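Local atomic coordinates of transcriptional repressor (Vibrio fischeri, PDB entry 3KV1), a protein that probably represses transcription as a SorC-family regulator, binding DNA and sensing a carbohydrate effector through a putative sugar-binding domain. Residues 116-121 / 137-142; 58-63 / 85-90; 192-197 / 208-213. All blocks are in the same frame, centred on the assembly; numbering follows the deposited sequence.

Contact 1 of 3, residues 116-121 / 137-142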
ATOM      1  N   GLU A 116      -4.109   3.879  -5.675  0.52 18.80           N
ATOM      2  CA  GLU A 116      -4.905   3.670  -4.464  0.52 21.50           C
ATOM      3  C   GLU A 116      -4.690   2.236  -3.952  0.52 21.98           C
ATOM      4  O   GLU A 116      -5.097   1.255  -4.591  0.52 21.99           O
ATOM      5  CB  GLU A 116      -6.383   3.971  -4.738  0.52 23.26           C
ATOM      6  CG  GLU A 116      -6.605   5.425  -5.178  0.52 27.55           C
ATOM      7  CD  GLU A 116      -8.057   5.814  -5.494  0.52 32.53           C
ATOM      8  OE1 GLU A 116      -8.995   5.038  -5.213  0.52 35.80           O
ATOM      9  OE2 GLU A 116      -8.250   6.932  -6.027  0.52 33.55           O
ATOM     10  N   THR A 117      -4.022   2.125  -2.808  1.00 21.50           N
ATOM     11  CA  THR A 117      -3.603   0.811  -2.287  1.00 20.64           C
ATOM     12  C   THR A 117      -4.759   0.073  -1.596  1.00 21.00           C
ATOM     13  O   THR A 117      -5.607   0.702  -0.949  1.00 21.77           O
ATOM     14  CB  THR A 117      -2.423   1.004  -1.298  1.00 34.91           C
ATOM     15  OG1 THR A 117      -1.291   1.485  -2.036  1.00 34.03           O
ATOM     16  CG2 THR A 117      -2.054  -0.317  -0.601  1.00 29.35           C
ATOM     17  N   LEU A 118      -4.811  -1.250  -1.772  1.00 20.04           N
ATOM     18  CA  LEU A 118      -5.713  -2.076  -0.969  1.00 21.12           C
ATOM     19  C   LEU A 118      -4.895  -2.487   0.252  1.00 23.08           C
ATOM     20  O   LEU A 118      -3.898  -3.202   0.092  1.00 20.65           O
ATOM     21  CB  LEU A 118      -6.189  -3.287  -1.787  1.00 20.85           C
ATOM     22  CG  LEU A 118      -7.217  -4.185  -1.094  1.00 23.45           C
ATOM     23  CD1 LEU A 118      -8.494  -3.431  -0.727  1.00 23.21           C
ATOM     24  CD2 LEU A 118      -7.544  -5.352  -2.034  1.00 26.78           C
ATOM     25  N   TYR A 119      -5.258  -1.982   1.451  1.00 20.79           N
ATOM     26  CA  TYR A 119      -4.480  -2.242   2.677  1.00 22.44           C
ATOM     27  C   TYR A 119      -4.803  -3.589   3.318  1.00 20.09           C
ATOM     28  O   TYR A 119      -5.331  -3.649   4.446  1.00 19.75           O
ATOM     29  CB  TYR A 119      -4.672  -1.089   3.701  1.00 20.99           C
ATOM     30  CG  TYR A 119      -4.088   0.183   3.167  1.00 20.44           C
ATOM     31  CD1 TYR A 119      -4.914   1.215   2.733  1.00 20.58           C
ATOM     32  CD2 TYR A 119      -2.710   0.336   3.031  1.00 20.99           C
ATOM     33  CE1 TYR A 119      -4.372   2.394   2.208  1.00 22.13           C
ATOM     34  CE2 TYR A 119      -2.159   1.514   2.487  1.00 21.35           C
ATOM     35  CZ  TYR A 119      -3.002   2.526   2.080  1.00 24.45           C
ATOM     36  OH  TYR A 119      -2.453   3.684   1.531  1.00 28.38           O
ATOM     37  N   ALA A 120      -4.494  -4.671   2.595  1.00 18.84           N
ATOM     38  CA  ALA A 120      -4.704  -6.015   3.079  1.00 16.56           C
ATOM     39  C   ALA A 120      -3.763  -6.913   2.287  1.00 17.46           C
ATOM     40  O   ALA A 120      -3.401  -6.589   1.145  1.00 20.39           O
ATOM     41  CB  ALA A 120      -6.131  -6.465   2.794  1.00 21.38           C
ATOM     42  N   PRO A 121      -3.395  -8.046   2.868  1.00 21.54           N
ATOM     43  CA  PRO A 121      -2.572  -8.964   2.071  1.00 20.13           C
ATOM     44  C   PRO A 121      -3.395  -9.630   0.951  1.00 22.32           C
ATOM     45  O   PRO A 121      -4.616  -9.757   1.060  1.00 21.21           O
ATOM     46  CB  PRO A 121      -2.152 -10.056   3.070  1.00 21.11           C
ATOM     47  CG  PRO A 121      -2.911  -9.831   4.310  1.00 28.53           C
ATOM     48  CD  PRO A 121      -3.698  -8.537   4.217  1.00 25.73           C
ATOM     49  N   ALA A 137     -13.902  -1.591   7.135  1.00 28.94           N
ATOM     50  CA  ALA A 137     -14.282  -0.380   6.395  1.00 31.05           C
ATOM     51  C   ALA A 137     -13.191   0.129   5.418  1.00 28.80           C
ATOM     52  O   ALA A 137     -13.507   0.576   4.319  1.00 27.70           O
ATOM     53  CB  ALA A 137     -14.708   0.732   7.345  1.00 33.44           C
ATOM     54  N   THR A 138     -11.924   0.058   5.810  1.00 25.54           N
ATOM     55  CA  THR A 138     -10.856   0.565   4.960  1.00 26.54           C
ATOM     56  C   THR A 138     -10.689  -0.292   3.686  1.00 24.03           C
ATOM     57  O   THR A 138     -10.441   0.249   2.590  1.00 24.88           O
ATOM     58  CB  THR A 138      -9.534   0.605   5.729  1.00 20.85           C
ATOM     59  OG1 THR A 138      -9.695   1.451   6.873  1.00 25.58           O
ATOM     60  CG2 THR A 138      -8.407   1.118   4.823  1.00 26.68           C
ATOM     61  N   ILE A 139     -10.827  -1.612   3.845  1.00 26.83           N
ATOM     62  CA  ILE A 139     -10.729  -2.563   2.739  1.00 25.99           C
ATOM     63  C   ILE A 139     -11.964  -2.430   1.846  1.00 24.52           C
ATOM     64  O   ILE A 139     -11.838  -2.371   0.624  1.00 27.42           O
ATOM     65  CB  ILE A 139     -10.558  -4.022   3.233  1.00 26.55           C
ATOM     66  CG1 ILE A 139      -9.114  -4.282   3.649  1.00 33.01           C
ATOM     67  CG2 ILE A 139     -10.861  -5.033   2.115  1.00 26.93           C
ATOM     68  CD1 ILE A 139      -8.687  -3.660   4.833  1.00 33.12           C
ATOM     69  N   LYS A 140     -13.142  -2.283   2.454  1.00 24.17           N
ATOM     70  CA  LYS A 140     -14.377  -2.196   1.680  1.00 26.86           C
ATOM     71  C   LYS A 140     -14.377  -0.940   0.823  1.00 27.98           C
ATOM     72  O   LYS A 140     -14.879  -0.957  -0.302  1.00 29.17           O
ATOM     73  CB  LYS A 140     -15.623  -2.192   2.601  1.00 29.83           C
ATOM     74  CG  LYS A 140     -16.026  -3.561   3.063  1.00 36.04           C
ATOM     75  CD  LYS A 140     -17.125  -3.541   4.130  1.00 44.03           C
ATOM     76  CE  LYS A 140     -18.300  -2.684   3.719  1.00 55.10           C
ATOM     77  NZ  LYS A 140     -19.274  -2.527   4.855  1.00 62.85           N
ATOM     78  N   GLU A 141     -13.793   0.139   1.328  1.00 27.60           N
ATOM     79  CA  GLU A 141     -13.824   1.387   0.586  1.00 28.09           C
ATOM     80  C   GLU A 141     -13.007   1.252  -0.692  1.00 27.70           C
ATOM     81  O   GLU A 141     -13.451   1.672  -1.756  1.00 26.19           O
ATOM     82  CB  GLU A 141     -13.322   2.595   1.390  1.00 28.16           C
ATOM     83  CG  GLU A 141     -13.567   3.897   0.649  1.00 37.77           C
ATOM     84  CD  GLU A 141     -13.100   5.122   1.422  1.00 62.67           C
ATOM     85  OE1 GLU A 141     -13.369   5.208   2.644  1.00 69.30           O
ATOM     86  OE2 GLU A 141     -12.470   6.009   0.799  1.00 71.51           O
ATOM     87  N   THR A 142     -11.822   0.650  -0.596  1.00 24.75           N
ATOM     88  CA  THR A 142     -10.976   0.533  -1.776  1.00 21.00           C
ATOM     89  C   THR A 142     -11.593  -0.448  -2.765  1.00 20.52           C
ATOM     90  O   THR A 142     -11.568  -0.218  -3.976  1.00 23.65           O
ATOM     91  CB  THR A 142      -9.529   0.118  -1.412  1.00 25.88           C
ATOM     92  OG1 THR A 142      -8.966   1.142  -0.581  1.00 29.16           O
ATOM     93  CG2 THR A 142      -8.667  -0.009  -2.671  1.00 24.38           C
TER
HETATM   94  O   HOH W   1      -7.651  -0.357   1.360  1.00 22.25           O
HETATM   95  O   HOH W   2      -6.449   3.291  -0.618  1.00 45.25           O

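Contact 2 of 3, residues 58-63 / 85-90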
ATOM      1  N   ALA A  58     -10.728   5.603 -13.692  1.00 19.22           N
ATOM      2  CA  ALA A  58      -9.966   4.691 -12.853  1.00 19.99           C
ATOM      3  C   ALA A  58      -9.808   3.340 -13.519  1.00 22.50           C
ATOM      4  O   ALA A  58     -10.657   2.920 -14.325  1.00 19.50           O
ATOM      5  CB  ALA A  58     -10.679   4.518 -11.535  1.00 20.13           C
ATOM      6  N   VAL A  59      -8.740   2.647 -13.135  1.00 18.18           N
ATOM      7  CA  VAL A  59      -8.459   1.277 -13.607  1.00 15.44           C
ATOM      8  C   VAL A  59      -8.304   0.360 -12.385  1.00 17.10           C
ATOM      9  O   VAL A  59      -7.518   0.688 -11.455  1.00 21.17           O
ATOM     10  CB  VAL A  59      -7.126   1.218 -14.450  1.00 17.76           C
ATOM     11  CG1 VAL A  59      -6.946  -0.181 -15.034  1.00 21.00           C
ATOM     12  CG2 VAL A  59      -7.113   2.312 -15.561  1.00 22.90           C
ATOM     13  N   ALA A  60      -9.075  -0.741 -12.332  1.00 16.03           N
ATOM     14  CA  ALA A  60      -8.900  -1.773 -11.310  1.00 18.70           C
ATOM     15  C   ALA A  60      -7.789  -2.668 -11.817  1.00 21.01           C
ATOM     16  O   ALA A  60      -7.971  -3.259 -12.872  1.00 17.75           O
ATOM     17  CB  ALA A  60     -10.167  -2.600 -11.162  1.00 19.04           C
ATOM     18  N   VAL A  61      -6.720  -2.847 -11.034  1.00 14.28           N
ATOM     19  CA  VAL A  61      -5.496  -3.458 -11.552  1.00 15.39           C
ATOM     20  C   VAL A  61      -5.208  -4.783 -10.825  1.00 17.24           C
ATOM     21  O   VAL A  61      -5.210  -4.832  -9.596  1.00 17.04           O
ATOM     22  CB  VAL A  61      -4.322  -2.479 -11.352  1.00 14.93           C
ATOM     23  CG1 VAL A  61      -2.974  -3.131 -11.738  1.00 18.51           C
ATOM     24  CG2 VAL A  61      -4.543  -1.155 -12.168  1.00 17.67           C
ATOM     25  N   GLY A  62      -5.007  -5.863 -11.588  1.00 17.14           N
ATOM     26  CA  GLY A  62      -4.656  -7.149 -10.980  1.00 16.66           C
ATOM     27  C   GLY A  62      -3.149  -7.329 -10.890  1.00 16.80           C
ATOM     28  O   GLY A  62      -2.385  -6.384 -11.030  1.00 19.32           O
ATOM     29  N   GLN A  63      -2.697  -8.552 -10.623  1.00 16.97           N
ATOM     30  CA  GLN A  63      -1.289  -8.715 -10.294  1.00 16.69           C
ATOM     31  C   GLN A  63      -0.591  -9.515 -11.378  1.00 18.52           C
ATOM     32  O   GLN A  63      -1.227 -10.006 -12.311  1.00 20.64           O
ATOM     33  CB  GLN A  63      -1.119  -9.426  -8.952  1.00 18.78           C
ATOM     34  CG  GLN A  63      -1.730 -10.805  -8.873  1.00 22.74           C
ATOM     35  CD  GLN A  63      -1.419 -11.505  -7.550  1.00 26.12           C
ATOM     36  OE1 GLN A  63      -1.127 -10.873  -6.524  1.00 24.17           O
ATOM     37  NE2 GLN A  63      -1.526 -12.832  -7.561  1.00 21.78           N
ATOM     38  N   VAL A  85      -6.202   1.590  -9.139  1.00 15.52           N
ATOM     39  CA  VAL A  85      -6.678   1.047  -7.870  1.00 14.50           C
ATOM     40  C   VAL A  85      -6.374  -0.439  -7.792  1.00 18.32           C
ATOM     41  O   VAL A  85      -6.745  -1.199  -8.707  1.00 18.74           O
ATOM     42  CB  VAL A  85      -8.206   1.218  -7.726  1.00 19.21           C
ATOM     43  CG1 VAL A  85      -8.633   0.816  -6.318  1.00 21.82           C
ATOM     44  CG2 VAL A  85      -8.621   2.675  -8.031  1.00 20.19           C
ATOM     45  N   SER A  86      -5.702  -0.874  -6.723  1.00 16.14           N
ATOM     46  CA  SER A  86      -5.415  -2.318  -6.579  1.00 18.33           C
ATOM     47  C   SER A  86      -6.680  -3.120  -6.429  1.00 19.59           C
ATOM     48  O   SER A  86      -7.549  -2.776  -5.610  1.00 20.75           O
ATOM     49  CB  SER A  86      -4.556  -2.545  -5.333  1.00 25.29           C
ATOM     50  OG  SER A  86      -3.291  -1.957  -5.508  1.00 32.48           O
ATOM     51  N   ALA A  87      -6.792  -4.213  -7.193  1.00 17.89           N
ATOM     52  CA  ALA A  87      -7.968  -5.073  -7.132  1.00 18.26           C
ATOM     53  C   ALA A  87      -7.702  -6.317  -6.319  1.00 20.46           C
ATOM     54  O   ALA A  87      -8.562  -7.186  -6.221  1.00 22.02           O
ATOM     55  CB  ALA A  87      -8.408  -5.506  -8.555  1.00 22.09           C
ATOM     56  N   ILE A  88      -6.502  -6.413  -5.770  1.00 18.91           N
ATOM     57  CA  ILE A  88      -6.099  -7.582  -4.994  1.00 16.48           C
ATOM     58  C   ILE A  88      -5.065  -7.064  -4.003  1.00 22.94           C
ATOM     59  O   ILE A  88      -4.414  -6.052  -4.269  1.00 20.26           O
ATOM     60  CB  ILE A  88      -5.577  -8.734  -5.892  1.00 17.10           C
ATOM     61  CG1 ILE A  88      -5.129  -9.907  -5.026  1.00 18.76           C
ATOM     62  CG2 ILE A  88      -4.387  -8.249  -6.773  1.00 19.54           C
ATOM     63  CD1 ILE A  88      -4.834 -11.222  -5.830  1.00 21.09           C
ATOM     64  N   GLY A  89      -4.965  -7.704  -2.847  1.00 18.71           N
ATOM     65  CA  GLY A  89      -4.074  -7.250  -1.772  1.00 21.34           C
ATOM     66  C   GLY A  89      -2.598  -7.438  -2.092  1.00 20.12           C
ATOM     67  O   GLY A  89      -2.226  -7.945  -3.171  1.00 18.20           O
ATOM     68  N   GLY A  90      -1.740  -7.078  -1.141  1.00 18.94           N
ATOM     69  CA  GLY A  90      -0.308  -7.099  -1.379  1.00 20.50           C
ATOM     70  C   GLY A  90       0.389  -8.379  -0.985  1.00 22.66           C
ATOM     71  O   GLY A  90      -0.103  -9.158  -0.201  1.00 26.30           O
TER
HETATM   72  O   HOH W   3      -1.042  -8.274  -5.622  1.00 21.75           O

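Contact 3 of 3, residues 192-197 / 208-213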
ATOM      1  N   PHE A 192      -7.329 -12.940  -8.610  1.00 19.48           N
ATOM      2  CA  PHE A 192      -8.316 -12.866  -7.527  1.00 21.69           C
ATOM      3  C   PHE A 192      -9.557 -13.723  -7.684  1.00 23.65           C
ATOM      4  O   PHE A 192     -10.344 -13.842  -6.731  1.00 24.55           O
ATOM      5  CB  PHE A 192      -8.706 -11.405  -7.235  1.00 22.30           C
ATOM      6  CG  PHE A 192      -9.135 -10.614  -8.463  1.00 22.60           C
ATOM      7  CD1 PHE A 192     -10.373 -10.844  -9.064  1.00 26.33           C
ATOM      8  CD2 PHE A 192      -8.304  -9.623  -8.985  1.00 22.03           C
ATOM      9  CE1 PHE A 192     -10.762 -10.101 -10.197  1.00 24.64           C
ATOM     10  CE2 PHE A 192      -8.690  -8.851 -10.089  1.00 23.31           C
ATOM     11  CZ  PHE A 192      -9.925  -9.103 -10.694  1.00 23.21           C
ATOM     12  N   ASP A 193      -9.787 -14.282  -8.875  1.00 22.74           N
ATOM     13  CA  ASP A 193     -10.907 -15.221  -9.024  1.00 23.73           C
ATOM     14  C   ASP A 193     -10.580 -16.293 -10.061  1.00 20.31           C
ATOM     15  O   ASP A 193      -9.663 -16.146 -10.863  1.00 21.65           O
ATOM     16  CB  ASP A 193     -12.250 -14.527  -9.340  1.00 24.79           C
ATOM     17  CG  ASP A 193     -13.469 -15.247  -8.696  1.00 28.27           C
ATOM     18  OD1 ASP A 193     -13.326 -16.416  -8.280  1.00 27.79           O
ATOM     19  OD2 ASP A 193     -14.571 -14.638  -8.582  1.00 26.92           O
ATOM     20  N   PHE A 194     -11.330 -17.376 -10.000  1.00 21.58           N
ATOM     21  CA  PHE A 194     -10.937 -18.624 -10.648  1.00 21.47           C
ATOM     22  C   PHE A 194     -12.138 -19.168 -11.411  1.00 25.43           C
ATOM     23  O   PHE A 194     -13.290 -18.977 -10.989  1.00 26.81           O
ATOM     24  CB  PHE A 194     -10.497 -19.600  -9.538  1.00 25.63           C
ATOM     25  CG  PHE A 194      -9.450 -19.006  -8.634  1.00 25.37           C
ATOM     26  CD1 PHE A 194      -8.121 -19.002  -9.022  1.00 28.66           C
ATOM     27  CD2 PHE A 194      -9.805 -18.371  -7.448  1.00 27.70           C
ATOM     28  CE1 PHE A 194      -7.135 -18.387  -8.227  1.00 31.09           C
ATOM     29  CE2 PHE A 194      -8.841 -17.733  -6.638  1.00 28.62           C
ATOM     30  CZ  PHE A 194      -7.506 -17.747  -7.021  1.00 29.71           C
ATOM     31  N   PHE A 195     -11.885 -19.850 -12.518  1.00 21.80           N
ATOM     32  CA  PHE A 195     -12.984 -20.337 -13.346  1.00 27.18           C
ATOM     33  C   PHE A 195     -12.730 -21.738 -13.909  1.00 23.85           C
ATOM     34  O   PHE A 195     -11.582 -22.211 -13.955  1.00 27.11           O
ATOM     35  CB  PHE A 195     -13.187 -19.367 -14.499  1.00 22.88           C
ATOM     36  CG  PHE A 195     -11.917 -19.028 -15.222  1.00 26.03           C
ATOM     37  CD1 PHE A 195     -11.171 -17.894 -14.863  1.00 28.50           C
ATOM     38  CD2 PHE A 195     -11.444 -19.852 -16.244  1.00 23.60           C
ATOM     39  CE1 PHE A 195      -9.994 -17.581 -15.508  1.00 27.91           C
ATOM     40  CE2 PHE A 195     -10.255 -19.544 -16.901  1.00 24.27           C
ATOM     41  CZ  PHE A 195      -9.519 -18.391 -16.531  1.00 24.70           C
ATOM     42  N   LYS A 196     -13.800 -22.375 -14.395  1.00 27.58           N
ATOM     43  CA  LYS A 196     -13.713 -23.679 -15.031  1.00 26.88           C
ATOM     44  C   LYS A 196     -13.616 -23.501 -16.531  1.00 32.54           C
ATOM     45  O   LYS A 196     -13.755 -22.383 -17.062  1.00 26.83           O
ATOM     46  CB  LYS A 196     -14.947 -24.519 -14.686  1.00 29.84           C
ATOM     47  CG  LYS A 196     -15.233 -24.546 -13.212  1.00 34.73           C
ATOM     48  CD  LYS A 196     -16.281 -25.588 -12.848  1.00 45.94           C
ATOM     49  CE  LYS A 196     -17.413 -25.621 -13.862  1.00 56.18           C
ATOM     50  NZ  LYS A 196     -18.412 -26.710 -13.580  1.00 64.60           N
ATOM     51  N   LEU A 197     -13.355 -24.595 -17.223  1.00 27.25           N
ATOM     52  CA  LEU A 197     -13.187 -24.501 -18.673  1.00 31.39           C
ATOM     53  C   LEU A 197     -14.460 -24.023 -19.378  1.00 28.57           C
ATOM     54  O   LEU A 197     -14.376 -23.360 -20.421  1.00 31.09           O
ATOM     55  CB  LEU A 197     -12.676 -25.823 -19.251  1.00 28.49           C
ATOM     56  CG  LEU A 197     -12.463 -25.869 -20.770  1.00 31.61           C
ATOM     57  CD1 LEU A 197     -11.452 -24.854 -21.261  1.00 30.49           C
ATOM     58  CD2 LEU A 197     -12.047 -27.302 -21.163  1.00 37.82           C
ATOM     59  N   GLY A 208     -11.346 -18.696  -1.141  1.00 24.06           N
ATOM     60  CA  GLY A 208     -11.399 -18.406   0.288  1.00 27.51           C
ATOM     61  C   GLY A 208     -10.054 -17.951   0.857  1.00 28.77           C
ATOM     62  O   GLY A 208      -9.959 -17.563   2.019  1.00 30.89           O
ATOM     63  N   ARG A 209      -8.995 -18.045   0.052  1.00 25.39           N
ATOM     64  CA  ARG A 209      -7.668 -17.655   0.509  1.00 22.50           C
ATOM     65  C   ARG A 209      -7.184 -16.350  -0.125  1.00 23.14           C
ATOM     66  O   ARG A 209      -6.030 -16.013   0.034  1.00 24.54           O
ATOM     67  CB  ARG A 209      -6.621 -18.747   0.158  1.00 23.37           C
ATOM     68  CG  ARG A 209      -6.973 -20.141   0.643  1.00 23.71           C
ATOM     69  CD  ARG A 209      -7.159 -20.249   2.165  1.00 28.78           C
ATOM     70  NE  ARG A 209      -7.938 -21.458   2.416  1.00 29.93           N
ATOM     71  CZ  ARG A 209      -7.430 -22.662   2.661  1.00 37.56           C
ATOM     72  NH1 ARG A 209      -6.115 -22.856   2.763  1.00 35.81           N
ATOM     73  NH2 ARG A 209      -8.255 -23.681   2.807  1.00 36.96           N
ATOM     74  N   VAL A 210      -8.051 -15.644  -0.858  0.73 21.42           N
ATOM     75  CA  VAL A 210      -7.637 -14.448  -1.602  0.73 21.43           C
ATOM     76  C   VAL A 210      -8.478 -13.242  -1.206  0.73 23.75           C
ATOM     77  O   VAL A 210      -9.688 -13.356  -1.041  0.73 26.41           O
ATOM     78  CB  VAL A 210      -7.785 -14.617  -3.142  0.73 26.28           C
ATOM     79  CG1 VAL A 210      -7.167 -13.421  -3.876  0.73 19.61           C
ATOM     80  CG2 VAL A 210      -7.134 -15.896  -3.599  0.73 26.85           C
ATOM     81  N   ILE A 211      -7.836 -12.078  -1.061  1.00 23.66           N
ATOM     82  CA  ILE A 211      -8.547 -10.862  -0.776  1.00 21.81           C
ATOM     83  C   ILE A 211      -8.495  -9.953  -1.988  1.00 20.39           C
ATOM     84  O   ILE A 211      -7.422  -9.510  -2.391  1.00 21.60           O
ATOM     85  CB  ILE A 211      -7.920 -10.129   0.420  1.00 19.99           C
ATOM     86  CG1 ILE A 211      -8.181 -10.972   1.683  1.00 26.15           C
ATOM     87  CG2 ILE A 211      -8.576  -8.771   0.570  1.00 20.78           C
ATOM     88  CD1 ILE A 211      -7.512 -10.466   2.891  1.00 35.09           C
ATOM     89  N   GLY A 212      -9.646  -9.702  -2.592  1.00 21.76           N
ATOM     90  CA  GLY A 212      -9.664  -8.842  -3.771  1.00 22.81           C
ATOM     91  C   GLY A 212     -11.048  -8.870  -4.375  1.00 23.94           C
ATOM     92  O   GLY A 212     -11.985  -9.353  -3.724  1.00 24.34           O
ATOM     93  N   LEU A 213     -11.184  -8.338  -5.590  1.00 20.10           N
ATOM     94  CA  LEU A 213     -12.450  -8.428  -6.339  1.00 22.41           C
ATOM     95  C   LEU A 213     -12.863  -9.854  -6.703  1.00 22.54           C
ATOM     96  O   LEU A 213     -12.099 -10.805  -6.536  1.00 22.71           O
ATOM     97  CB  LEU A 213     -12.362  -7.613  -7.631  1.00 21.25           C
ATOM     98  CG  LEU A 213     -12.211  -6.088  -7.503  1.00 22.96           C
ATOM     99  CD1 LEU A 213     -12.252  -5.526  -8.908  1.00 27.35           C
ATOM    100  CD2 LEU A 213     -13.321  -5.480  -6.633  1.00 24.32           C
TER
HETATM  101  O   HOH W   4     -11.813 -12.916  -4.848  1.00 29.49           O

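Contact 1 of 3, residues 116-121 / 137-142
Leu118 reaches from the loop that follows strand 114-116 to the flank of helix 137-147. CB leaves the backbone aimed neither at the helix nor away from it, and CG, anti to the backbone N (chi1 -176°), brings CD1 to the helix. Leu118 CD1 lies between Ile139 and Thr142, 3.8 Å from both Ile139 O and Thr142 CB, with Ile139 CG2 close by, while CD2 turns to the backbone of Ile88 and Gly89. The leucine and Thr142 cross obliquely. One residue on, an inverse gamma turn centred on Tyr119 bends the loop, so that Tyr119 O comes within 3.4 Å of Ile139 CD1 and the methyl of Ala120 packs on Ile139 CG1 at 3.8 Å. The Tyr119 ring meets Thr138 CG2 obliquely and takes the Thr117 methyl over one face, toward its rim; its hydroxyl is hydrogen-bonded to Asp101 of the second subunit. Solvent joins the polar atoms. Water 1 accepts from Tyr119 N at 2.9 Å, donates to Thr138 O and Thr117 O, and bonds Thr142 OG1 at 2.8 Å; water 2 donates to Thr117 O at 2.7 Å and bonds Thr142 OG1 weakly. The chemistry is thus divided: methyl groups fill the side nearer Ile139, and a four-partner water satisfies backbone groups on the other, next to the subunit interface.

Contact 2 of 3, residues 58-63 / 85-90
Ala60 and Val85 send their side chains to one face of the sheet, Val61 and Ser86 to the other, as the two parallel strands run in register with Ala60 CA 5.0 Å from Val85 CA. On the first face Ala60 CB packs on Ala87 CB at 4.3 Å; helix 137-147 covers Ala60 and Val85 there. Helix 100-111 lies against Val61 and Ser86. Three backbone bonds join the segments. Val85 N to Val59 O is almost straight (2.8 Å, 176°), and Val85 O returns the link to Val61 N at 2.9 Å. Ala87 N approaches Val61 O from above the carbonyl plane, as the second strand gives way to loop. Beyond the strands Gln63 and Ile88 cross obliquely: the glutamine, its CG between the backbone N and the carbonyl carbon (chi1 59°), lays its amide against Ile88 CD1, 3.8 Å from OE1. Water 3 donates to Gln63 OE1 and Gly89 O, whereas NE2 bonds Tyr123 OH and a glycerol, probably from the crystallisation liquor. Strand 58-61, helix 65-72 and strand 83-86 form a beta-alpha-beta unit, and the loops carrying Gln63 and Ile88 leave the C-terminal ends of its parallel strands, where Rossmann-like folds commonly bind ligands.

Contact 3 of 3, residues 192-197 / 208-213
A classic beta bulge, in which Phe192 and Asp193 both face Ile189, opens strand 193-196, and Phe192 points toward the loop that leads to helix 215-219. The touching parts, 192-194 and 210-213, run at 97° to each other, so only the start of the strand meets the loop. Packing is tightest round the Phe192 ring. Its CG sits between the backbone N and the carbonyl carbon (chi1 52°), and the ring lies beside Leu213, pointing the same way. Leu213 CB stands over one face of the Phe192 ring in a CH-pi contact, 4.1 Å from the centroid and 18° off the normal, while Leu213 O comes to 3.1 Å from Phe192 CD1. The loop passes Phe192 at Gly212, whose CA lies 4.4 Å from Phe192 CB. Val210 divides its methyls between the aromatics: CG1 lies 3.9 Å from Phe192 CA, and CG2 meets the Phe194 ring at its edge, in plane, tip to tip. This second aromatic contact is the smaller one, made through CE2 and CZ. The less closely packed part is bridged by solvent: water 4 lies between the two segments, 2.6 Å from Phe192 O and 2.7 Å from Leu213 O. Asp193 ties the strand start to helix 215-219: OD2 accepts from Met215 N, and Asp193 OD1 takes Phe194 N at 2.8 Å from above the carboxylate plane.

Along the chain contact 2 closes first, contact 1 follows, and contact 3 comes last. Their centres lie about 10 Å (contacts 1 and 2), about 13 Å (contacts 2 and 3) and about 17 Å (contacts 1 and 3) apart. Residues 85-90 are the hub. Ser86 N and Gly90 N probably bond Glu116 O and Ala120 O of contact 1, while Ala87 O and Gly89 N probably pair with Leu213 N and Ile211 O of contact 3. Contacts 2 and 3 reach the same mixed sheet, whose strand 83-86 also pairs with 114-116. Three loops are thereby held together within the putative sugar-binding domain, from the dimer interface at contact 1 to the bulged strand at contact 3.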